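Local structure of ferritin light chain (Trichoplusia ni, 1Z6O) at residues I159-Y162 / L163-F167; F204-Y207 / L208-T211; N115-A118 / E119-E122. The protein probably stores iron in a soluble, non-toxic form, promoting ferrihydrite nucleation as the light chain of a secreted shell of 12 light and 12 heavy chains. All blocks are in the same frame, centred on the assembly; numbering follows the deposited sequence.

Contact 1: residues I159-Y162 / L163-F167; sequences IAQY and LEEEF. With CA (calcium ion), chain Z; FE (Fe (III) ion), chain Y.
Gln161 OE1 and Glu164 OE1, one turn apart, both grip the calcium ion, at 2.5 Å and 2.2 Å from the metal. The side chains arrive at about a right angle, amide and carboxylate planes 81° apart, and the two oxygens sit 3.2 Å from each other because both bind the same metal. The same two residues of two other light chains complete the site. Behind it, Glu164 OE2 is held by His144; Gln161 NE2 has its main partner in Glu169 of a neighbouring light chain. Beyond the calcium ion, Glu165 OE2 reaches the iron ion at 2.2 Å; a bend at chi2 (-79°) brings its carboxylate there, joined by Glu165 of both other light chains. The metals therefore lie where three helices 157-190 converge, consistent with the three-fold channel of ferritin shells. The opposite flank of this helix belongs to the four-helix bundle. Here the edge of Phe167 turns toward the face of Tyr162 as an offset edge-to-face pair, planes at 79°, with Phe167 CE1 3.6 Å from Tyr162 CZ; Asp89 bonds the Tyr162 hydroxyl. Ile159 CG2 meets Leu163 CD1 at 3.9 Å, next to Leu41 and Ile143 of neighbouring helices.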
ATOM      1  N   ILE A 159      26.686  43.642  -8.300  1.00 15.01           N
ATOM      2  CA  ILE A 159      27.920  42.888  -8.550  1.00 14.88           C
ATOM      3  C   ILE A 159      28.514  42.442  -7.207  1.00 15.51           C
ATOM      4  O   ILE A 159      28.995  41.315  -7.069  1.00 16.36           O
ATOM      5  CB  ILE A 159      28.983  43.746  -9.288  1.00 17.36           C
ATOM      6  CG1 ILE A 159      28.507  44.069 -10.711  1.00 18.87           C
ATOM      7  CG2 ILE A 159      30.331  43.002  -9.314  1.00 18.59           C
ATOM      8  CD1 ILE A 159      28.200  42.824 -11.574  1.00 22.72           C
ATOM      9  N   ALA A 160      28.487  43.322  -6.209  1.00 15.67           N
ATOM     10  CA  ALA A 160      29.028  42.961  -4.896  1.00 16.95           C
ATOM     11  C   ALA A 160      28.313  41.744  -4.289  1.00 16.95           C
ATOM     12  O   ALA A 160      28.961  40.807  -3.818  1.00 17.16           O
ATOM     13  CB  ALA A 160      28.938  44.159  -3.937  1.00 16.87           C
ATOM     14  N   GLN A 161      26.980  41.755  -4.303  1.00 15.50           N
ATOM     15  CA  GLN A 161      26.210  40.644  -3.731  1.00 16.07           C
ATOM     16  C   GLN A 161      26.413  39.368  -4.556  1.00 16.82           C
ATOM     17  O   GLN A 161      26.472  38.269  -4.001  1.00 18.19           O
ATOM     18  CB  GLN A 161      24.715  41.007  -3.661  1.00 17.68           C
ATOM     19  CG  GLN A 161      23.785  39.818  -3.352  1.00 29.51           C
ATOM     20  CD  GLN A 161      23.744  39.382  -1.875  1.00 37.88           C
ATOM     21  OE1 GLN A 161      24.632  39.692  -1.061  1.00 28.38           O
ATOM     22  NE2 GLN A 161      22.699  38.637  -1.533  1.00 32.52           N
ATOM     23  N   TYR A 162      26.509  39.511  -5.877  1.00 15.37           N
ATOM     24  CA  TYR A 162      26.753  38.350  -6.746  1.00 16.12           C
ATOM     25  C   TYR A 162      28.092  37.698  -6.353  1.00 17.61           C
ATOM     26  O   TYR A 162      28.179  36.477  -6.187  1.00 17.32           O
ATOM     27  CB  TYR A 162      26.799  38.799  -8.215  1.00 16.13           C
ATOM     28  CG  TYR A 162      27.294  37.742  -9.187  1.00 16.94           C
ATOM     29  CD1 TYR A 162      26.633  36.520  -9.326  1.00 23.63           C
ATOM     30  CD2 TYR A 162      28.401  37.986  -9.995  1.00 20.14           C
ATOM     31  CE1 TYR A 162      27.073  35.559 -10.262  1.00 23.03           C
ATOM     32  CE2 TYR A 162      28.842  37.042 -10.929  1.00 21.52           C
ATOM     33  CZ  TYR A 162      28.176  35.838 -11.053  1.00 23.62           C
ATOM     34  OH  TYR A 162      28.630  34.921 -11.972  1.00 23.75           O
ATOM     35  N   LEU A 163      29.138  38.507  -6.191  1.00 14.90           N
ATOM     36  CA  LEU A 163      30.439  37.965  -5.796  1.00 17.47           C
ATOM     37  C   LEU A 163      30.375  37.349  -4.398  1.00 18.12           C
ATOM     38  O   LEU A 163      30.926  36.273  -4.163  1.00 17.38           O
ATOM     39  CB  LEU A 163      31.516  39.061  -5.821  1.00 16.15           C
ATOM     40  CG  LEU A 163      31.865  39.597  -7.218  1.00 20.17           C
ATOM     41  CD1 LEU A 163      32.745  40.844  -7.085  1.00 17.53           C
ATOM     42  CD2 LEU A 163      32.585  38.495  -8.025  1.00 21.19           C
ATOM     43  N   GLU A 164      29.705  38.027  -3.472  1.00 16.15           N
ATOM     44  CA  GLU A 164      29.588  37.529  -2.104  1.00 17.64           C
ATOM     45  C   GLU A 164      28.926  36.162  -2.054  1.00 22.08           C
ATOM     46  O   GLU A 164      29.420  35.246  -1.402  1.00 20.87           O
ATOM     47  CB  GLU A 164      28.773  38.511  -1.240  1.00 16.80           C
ATOM     48  CG  GLU A 164      29.547  39.800  -0.916  1.00 15.90           C
ATOM     49  CD  GLU A 164      28.688  40.902  -0.301  1.00 23.21           C
ATOM     50  OE1 GLU A 164      27.511  40.659   0.040  1.00 20.08           O
ATOM     51  OE2 GLU A 164      29.200  42.030  -0.158  1.00 22.11           O
ATOM     52  N   GLU A 165      27.812  36.031  -2.765  1.00 16.90           N
ATOM     53  CA  GLU A 165      27.039  34.795  -2.771  1.00 21.41           C
ATOM     54  C   GLU A 165      27.610  33.638  -3.590  1.00 24.51           C
ATOM     55  O   GLU A 165      27.620  32.493  -3.144  1.00 25.27           O
ATOM     56  CB  GLU A 165      25.631  35.083  -3.299  1.00 22.10           C
ATOM     57  CG  GLU A 165      24.785  35.988  -2.422  1.00 34.97           C
ATOM     58  CD  GLU A 165      24.189  35.239  -1.247  1.00 41.05           C
ATOM     59  OE1 GLU A 165      24.000  34.014  -1.383  1.00 50.88           O
ATOM     60  OE2 GLU A 165      23.895  35.867  -0.206  1.00 37.09           O
ATOM     61  N   GLU A 166      28.081  33.937  -4.789  1.00 19.80           N
ATOM     62  CA  GLU A 166      28.551  32.887  -5.682  1.00 21.36           C
ATOM     63  C   GLU A 166      30.025  32.553  -5.658  1.00 25.38           C
ATOM     64  O   GLU A 166      30.420  31.510  -6.169  1.00 21.84           O
ATOM     65  CB  GLU A 166      28.152  33.241  -7.118  1.00 22.55           C
ATOM     66  CG  GLU A 166      26.661  33.441  -7.297  1.00 36.28           C
ATOM     67  CD  GLU A 166      25.869  32.211  -6.892  1.00 53.58           C
ATOM     68  OE1 GLU A 166      26.193  31.105  -7.382  1.00 54.84           O
ATOM     69  OE2 GLU A 166      24.925  32.348  -6.084  1.00 56.72           O
ATOM     70  N   PHE A 167      30.847  33.423  -5.083  1.00 17.55           N
ATOM     71  CA  PHE A 167      32.281  33.164  -5.076  1.00 17.27           C
ATOM     72  C   PHE A 167      32.952  33.236  -3.715  1.00 22.02           C
ATOM     73  O   PHE A 167      33.581  32.285  -3.260  1.00 17.20           O
ATOM     74  CB  PHE A 167      32.997  34.155  -6.006  1.00 17.77           C
ATOM     75  CG  PHE A 167      32.602  34.015  -7.451  1.00 20.60           C
ATOM     76  CD1 PHE A 167      31.449  34.638  -7.938  1.00 21.28           C
ATOM     77  CD2 PHE A 167      33.329  33.184  -8.301  1.00 19.37           C
ATOM     78  CE1 PHE A 167      31.021  34.428  -9.259  1.00 23.96           C
ATOM     79  CE2 PHE A 167      32.911  32.964  -9.620  1.00 21.93           C
ATOM     80  CZ  PHE A 167      31.751  33.590 -10.097  1.00 21.22           C
TER
HETATM   81 CA    CA Z5302      25.596  40.347   1.184  1.00 18.48          CA
HETATM   82 FE    FE Y 301      22.283  35.079   1.045  0.78 34.07          FE

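Contact 2: residues F204-Y207 / L208-T211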
ATOM      1  N   PHE A 204      46.853   9.004   2.234  1.00 17.39           N
ATOM      2  CA  PHE A 204      46.270  10.323   2.001  1.00 18.83           C
ATOM      3  C   PHE A 204      45.461  10.327   0.700  1.00 19.78           C
ATOM      4  O   PHE A 204      44.366  10.895   0.645  1.00 18.24           O
ATOM      5  CB  PHE A 204      47.365  11.388   1.936  1.00 16.53           C
ATOM      6  CG  PHE A 204      46.826  12.792   1.928  1.00 19.47           C
ATOM      7  CD1 PHE A 204      46.360  13.376   3.105  1.00 20.23           C
ATOM      8  CD2 PHE A 204      46.731  13.508   0.736  1.00 20.02           C
ATOM      9  CE1 PHE A 204      45.798  14.661   3.099  1.00 22.77           C
ATOM     10  CE2 PHE A 204      46.170  14.793   0.715  1.00 23.39           C
ATOM     11  CZ  PHE A 204      45.704  15.366   1.898  1.00 20.33           C
ATOM     12  N   ASP A 205      45.989   9.698  -0.351  1.00 18.41           N
ATOM     13  CA  ASP A 205      45.241   9.641  -1.611  1.00 18.90           C
ATOM     14  C   ASP A 205      43.921   8.887  -1.429  1.00 20.53           C
ATOM     15  O   ASP A 205      42.898   9.271  -2.000  1.00 18.53           O
ATOM     16  CB  ASP A 205      46.055   8.966  -2.719  1.00 20.01           C
ATOM     17  CG  ASP A 205      45.293   8.924  -4.046  1.00 27.59           C
ATOM     18  OD1 ASP A 205      44.657   7.893  -4.362  1.00 27.99           O
ATOM     19  OD2 ASP A 205      45.308   9.946  -4.764  1.00 26.97           O
ATOM     20  N   GLU A 206      43.934   7.814  -0.636  1.00 18.38           N
ATOM     21  CA  GLU A 206      42.708   7.049  -0.389  1.00 19.63           C
ATOM     22  C   GLU A 206      41.711   7.931   0.366  1.00 19.33           C
ATOM     23  O   GLU A 206      40.501   7.886   0.122  1.00 21.93           O
ATOM     24  CB  GLU A 206      43.023   5.788   0.428  1.00 20.04           C
ATOM     25  CG  GLU A 206      43.836   4.740  -0.349  1.00 24.23           C
ATOM     26  CD  GLU A 206      43.033   4.104  -1.484  1.00 35.23           C
ATOM     27  OE1 GLU A 206      41.893   3.664  -1.226  1.00 34.77           O
ATOM     28  OE2 GLU A 206      43.537   4.037  -2.628  1.00 32.72           O
ATOM     29  N   TYR A 207      42.227   8.736   1.286  1.00 17.76           N
ATOM     30  CA  TYR A 207      41.397   9.663   2.056  1.00 18.87           C
ATOM     31  C   TYR A 207      40.745  10.688   1.104  1.00 22.69           C
ATOM     32  O   TYR A 207      39.559  11.007   1.240  1.00 22.73           O
ATOM     33  CB  TYR A 207      42.261  10.389   3.087  1.00 19.67           C
ATOM     34  CG  TYR A 207      41.584  11.570   3.744  1.00 24.25           C
ATOM     35  CD1 TYR A 207      40.550  11.382   4.661  1.00 27.06           C
ATOM     36  CD2 TYR A 207      41.996  12.878   3.466  1.00 27.57           C
ATOM     37  CE1 TYR A 207      39.940  12.464   5.293  1.00 29.33           C
ATOM     38  CE2 TYR A 207      41.391  13.974   4.096  1.00 32.11           C
ATOM     39  CZ  TYR A 207      40.366  13.752   5.009  1.00 34.06           C
ATOM     40  OH  TYR A 207      39.771  14.812   5.653  1.00 43.75           O
ATOM     41  N   LEU A 208      41.512  11.210   0.147  1.00 19.50           N
ATOM     42  CA  LEU A 208      40.940  12.165  -0.806  1.00 20.58           C
ATOM     43  C   LEU A 208      39.831  11.512  -1.629  1.00 24.19           C
ATOM     44  O   LEU A 208      38.820  12.149  -1.937  1.00 23.02           O
ATOM     45  CB  LEU A 208      42.009  12.723  -1.752  1.00 17.85           C
ATOM     46  CG  LEU A 208      43.042  13.688  -1.152  1.00 19.49           C
ATOM     47  CD1 LEU A 208      43.953  14.205  -2.273  1.00 18.56           C
ATOM     48  CD2 LEU A 208      42.337  14.870  -0.465  1.00 20.61           C
ATOM     49  N   GLN A 209      40.005  10.245  -1.992  1.00 20.63           N
ATOM     50  CA  GLN A 209      38.974   9.568  -2.771  1.00 25.38           C
ATOM     51  C   GLN A 209      37.644   9.530  -2.026  1.00 30.00           C
ATOM     52  O   GLN A 209      36.581   9.573  -2.638  1.00 29.77           O
ATOM     53  CB  GLN A 209      39.398   8.137  -3.105  1.00 24.20           C
ATOM     54  CG  GLN A 209      40.531   8.066  -4.106  1.00 23.60           C
ATOM     55  CD  GLN A 209      40.961   6.639  -4.381  1.00 35.36           C
ATOM     56  OE1 GLN A 209      40.128   5.782  -4.658  1.00 34.14           O
ATOM     57  NE2 GLN A 209      42.265   6.382  -4.317  1.00 29.35           N
ATOM     58  N   LYS A 210      37.707   9.451  -0.703  1.00 26.49           N
ATOM     59  CA  LYS A 210      36.500   9.391   0.111  1.00 32.04           C
ATOM     60  C   LYS A 210      35.918  10.743   0.477  1.00 35.01           C
ATOM     61  O   LYS A 210      34.737  10.842   0.783  1.00 35.89           O
ATOM     62  CB  LYS A 210      36.772   8.674   1.438  1.00 33.35           C
ATOM     63  CG  LYS A 210      37.153   7.223   1.342  1.00 40.51           C
ATOM     64  CD  LYS A 210      37.221   6.623   2.745  1.00 50.05           C
ATOM     65  CE  LYS A 210      37.587   5.153   2.698  1.00 54.73           C
ATOM     66  NZ  LYS A 210      38.969   4.963   2.178  1.00 61.77           N
ATOM     67  N   THR A 211      36.736  11.785   0.461  1.00 28.73           N
ATOM     68  CA  THR A 211      36.250  13.077   0.903  1.00 32.72           C
ATOM     69  C   THR A 211      36.122  14.197  -0.110  1.00 38.84           C
ATOM     70  O   THR A 211      35.416  15.168   0.147  1.00 40.15           O
ATOM     71  CB  THR A 211      37.110  13.585   2.068  1.00 34.60           C
ATOM     72  OG1 THR A 211      38.465  13.728   1.626  1.00 32.11           O
ATOM     73  CG2 THR A 211      37.068  12.589   3.229  1.00 34.59           C
TER
HETATM   74  O   HOH W   1      39.445   5.228  -0.492  1.00 43.89           O
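The side chains of Leu208 and Phe204, one turn apart along the helix, cross at a slant, the leucine branches meeting the ring at CE2. Leu208 CD1 comes within 3.8 Å of Phe204 CE2. The Phe204 ring in turn makes an edge-to-face pair with His181 and touches Leu185 and Phe188, so this flank packs on helix 157-190.

Tyr207 and Thr211 also cross at a slant, but here the partner sits over a ring face: Thr211 OG1 is 3.8 Å above the plane of the tyrosine ring and over its centre, while the methyl CG2 comes to 3.5 Å from Tyr207 CE1. The same OG1 is also 3.0 Å from Tyr207 O.

On a third flank Gln209 runs out extended beyond CG, which carries its amide back to Asp205. NE2 donates to Asp205 OD1 at 2.8 Å, on the syn side but 30° out of the carboxylate plane, and the two flat groups are 63° apart; Asp205 also accepts hydrogen bonds from the backbone N of Gly71 (OD1) and of Phe72 (OD2). Glu206 lies alongside the glutamine and takes a weak second bond from NE2.

Glu206 and Lys210 are bridged by a water, which gives to Glu206 OE1 and Glu206 O and accepts from Lys210 NZ at 2.7 Å. One heavy chain bonds Lys210 through Val191 O and meets the Tyr207 ring with Phe180, edge-to-face, and Lys184, cation-pi, while Lys185 of another forms a salt bridge with Glu206. A short C-terminal helix laid against the bundle and wedged between subunits is consistent with the fifth helix that follows the four-helix bundle in ferritins and clusters round the four-fold, here probably pseudo-four-fold, axes of the shell.

Contact 3: residues N115-A118 / E119-E122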
ATOM      1  N   ASN A 115      53.825  30.541 -15.112  1.00 82.08           N
ATOM      2  CA  ASN A 115      53.214  29.452 -15.868  1.00 74.83           C
ATOM      3  C   ASN A 115      52.763  28.322 -14.947  1.00 63.05           C
ATOM      4  O   ASN A 115      53.414  28.018 -13.949  1.00 64.95           O
ATOM      5  CB  ASN A 115      54.198  28.890 -16.901  1.00 82.40           C
ATOM      6  CG  ASN A 115      54.552  29.894 -17.982  1.00 88.65           C
ATOM      7  OD1 ASN A 115      53.673  30.456 -18.638  1.00 90.58           O
ATOM      8  ND2 ASN A 115      55.848  30.119 -18.179  1.00 90.76           N
ATOM      9  N   TYR A 116      51.642  27.704 -15.290  1.00 47.86           N
ATOM     10  CA  TYR A 116      51.109  26.596 -14.508  1.00 37.94           C
ATOM     11  C   TYR A 116      51.668  25.310 -15.107  1.00 32.17           C
ATOM     12  O   TYR A 116      51.466  25.045 -16.285  1.00 35.73           O
ATOM     13  CB  TYR A 116      49.576  26.582 -14.604  1.00 34.10           C
ATOM     14  CG  TYR A 116      48.899  25.529 -13.746  1.00 28.33           C
ATOM     15  CD1 TYR A 116      48.285  25.879 -12.543  1.00 25.51           C
ATOM     16  CD2 TYR A 116      48.852  24.188 -14.152  1.00 26.39           C
ATOM     17  CE1 TYR A 116      47.625  24.923 -11.755  1.00 29.19           C
ATOM     18  CE2 TYR A 116      48.197  23.216 -13.371  1.00 27.08           C
ATOM     19  CZ  TYR A 116      47.583  23.597 -12.177  1.00 27.16           C
ATOM     20  OH  TYR A 116      46.902  22.668 -11.417  1.00 23.92           O
ATOM     21  N   THR A 117      52.382  24.516 -14.319  1.00 27.26           N
ATOM     22  CA  THR A 117      52.913  23.254 -14.834  1.00 31.10           C
ATOM     23  C   THR A 117      52.130  22.133 -14.165  1.00 29.27           C
ATOM     24  O   THR A 117      51.930  22.146 -12.951  1.00 25.31           O
ATOM     25  CB  THR A 117      54.413  23.076 -14.527  1.00 36.73           C
ATOM     26  OG1 THR A 117      54.593  22.818 -13.135  1.00 51.55           O
ATOM     27  CG2 THR A 117      55.183  24.329 -14.898  1.00 40.38           C
ATOM     28  N   ALA A 118      51.686  21.164 -14.955  1.00 24.25           N
ATOM     29  CA  ALA A 118      50.893  20.056 -14.433  1.00 25.14           C
ATOM     30  C   ALA A 118      51.714  18.911 -13.848  1.00 25.54           C
ATOM     31  O   ALA A 118      51.219  18.174 -12.993  1.00 24.67           O
ATOM     32  CB  ALA A 118      49.970  19.524 -15.534  1.00 23.94           C
ATOM     33  N   GLU A 119      52.959  18.753 -14.297  1.00 20.51           N
ATOM     34  CA  GLU A 119      53.804  17.661 -13.792  1.00 22.94           C
ATOM     35  C   GLU A 119      54.440  18.060 -12.461  1.00 27.16           C
ATOM     36  O   GLU A 119      55.468  18.729 -12.439  1.00 30.15           O
ATOM     37  CB  GLU A 119      54.910  17.317 -14.807  1.00 25.56           C
ATOM     38  CG  GLU A 119      54.402  17.016 -16.217  1.00 25.90           C
ATOM     39  CD  GLU A 119      54.236  18.262 -17.090  1.00 32.63           C
ATOM     40  OE1 GLU A 119      54.360  19.396 -16.576  1.00 29.96           O
ATOM     41  OE2 GLU A 119      53.970  18.107 -18.302  1.00 28.68           O
ATOM     42  N   ASN A 120      53.835  17.647 -11.352  1.00 22.30           N
ATOM     43  CA  ASN A 120      54.348  18.006 -10.026  1.00 21.36           C
ATOM     44  C   ASN A 120      54.228  16.839  -9.074  1.00 24.57           C
ATOM     45  O   ASN A 120      53.409  15.951  -9.287  1.00 23.93           O
ATOM     46  CB  ASN A 120      53.504  19.111  -9.378  1.00 25.83           C
ATOM     47  CG  ASN A 120      53.526  20.417 -10.132  1.00 41.84           C
ATOM     48  OD1 ASN A 120      54.579  21.021 -10.329  1.00 38.13           O
ATOM     49  ND2 ASN A 120      52.342  20.879 -10.535  1.00 50.61           N
ATOM     50  N   HIS A 121      55.022  16.854  -8.006  1.00 21.04           N
ATOM     51  CA  HIS A 121      54.865  15.830  -6.989  1.00 24.13           C
ATOM     52  C   HIS A 121      53.653  16.317  -6.166  1.00 23.71           C
ATOM     53  O   HIS A 121      53.185  17.445  -6.356  1.00 19.11           O
ATOM     54  CB  HIS A 121      56.143  15.658  -6.142  1.00 27.83           C
ATOM     55  CG  HIS A 121      56.596  16.885  -5.411  1.00 46.03           C
ATOM     56  ND1 HIS A 121      57.849  17.433  -5.600  1.00 55.95           N
ATOM     57  CD2 HIS A 121      56.025  17.596  -4.408  1.00 38.44           C
ATOM     58  CE1 HIS A 121      58.031  18.422  -4.743  1.00 51.63           C
ATOM     59  NE2 HIS A 121      56.938  18.542  -4.008  1.00 50.80           N
ATOM     60  N   GLU A 122      53.135  15.478  -5.279  1.00 19.93           N
ATOM     61  CA  GLU A 122      51.937  15.808  -4.513  1.00 21.76           C
ATOM     62  C   GLU A 122      51.933  17.123  -3.739  1.00 22.66           C
ATOM     63  O   GLU A 122      50.977  17.892  -3.839  1.00 19.77           O
ATOM     64  CB  GLU A 122      51.590  14.651  -3.571  1.00 20.29           C
ATOM     65  CG  GLU A 122      51.199  13.368  -4.299  1.00 23.56           C
ATOM     66  CD  GLU A 122      52.403  12.542  -4.767  1.00 32.34           C
ATOM     67  OE1 GLU A 122      53.556  13.009  -4.637  1.00 31.40           O
ATOM     68  OE2 GLU A 122      52.185  11.415  -5.262  1.00 34.99           O
TER
HETATM   69  O   HOH W   2      49.584  19.191 -10.990  1.00 22.82           O
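Asn120 folds its amide back onto Thr117, and a hydrogen bond runs from Asn120 ND2 to Thr117 O, at 2.8 Å. It is bent, with an N-H...O angle of 130°, and the carbonyl oxygen stands 31° out of the amide plane. With CG set beside its own backbone N (chi1 -63°), the asparagine crosses the threonine side chain at about a right angle, placing Asn120 OD1 3.3 Å from Thr117 OG1. That amide oxygen is bonded by the hydroxyl of Tyr5 from another light chain.

A water adds a second tie: it gives to Ala118 O at 2.8 Å and accepts from Asn120 ND2 at 3.3 Å. The amide nitrogen thus serves both a backbone carbonyl and a solvent molecule, which helps fix the rotation of the side chain.

All this belongs to the long connection of the ferritin four-helix bundle, the loop leading from helix 70-96 into helix 122-148. His121 is the N-cap of the latter, and its backbone N bonds Glu124 OE1, the half of a capping box made by the N3 side chain.

Glu119 and the backbone N of Ala118 bind a heavy chain. The glutamate, bent at chi2, swings its carboxylate back alongside Ala118, with OE1 3.6 Å from Ala118 N. In that heavy chain the Ser89 hydroxyl bonds both Glu119 OE1 and Ala118 N, the backbone N of Val88 bonds Glu119 OE2, and the Val88 side chain packs on Ala118. Glu119 N, by contrast, is buried with no partner in the model.

Overall arrangement
Contact 1 is the buried one, with centre about 12 Å from that of the chain; contacts 2 and 3 lie farther out and are only partly buried. Contacts 1 and 2 sit on successive helices, 157-190 and 197-211, their centres about 31 Å apart, whereas contact 3 lies in an irregular connection on the opposite side of the chain's centre from contact 1. Contact 1 joins light chains through metals. Contact 2 combines apolar bundle packing with charged links to two heavy chains, and contact 3 relies on amide, carboxylate and water-mediated hydrogen bonds, reaching both chain types. Contacts 1 and 3 touch the same third light chain; contacts 2 and 3 approach within about 7 Å at their nearest atoms.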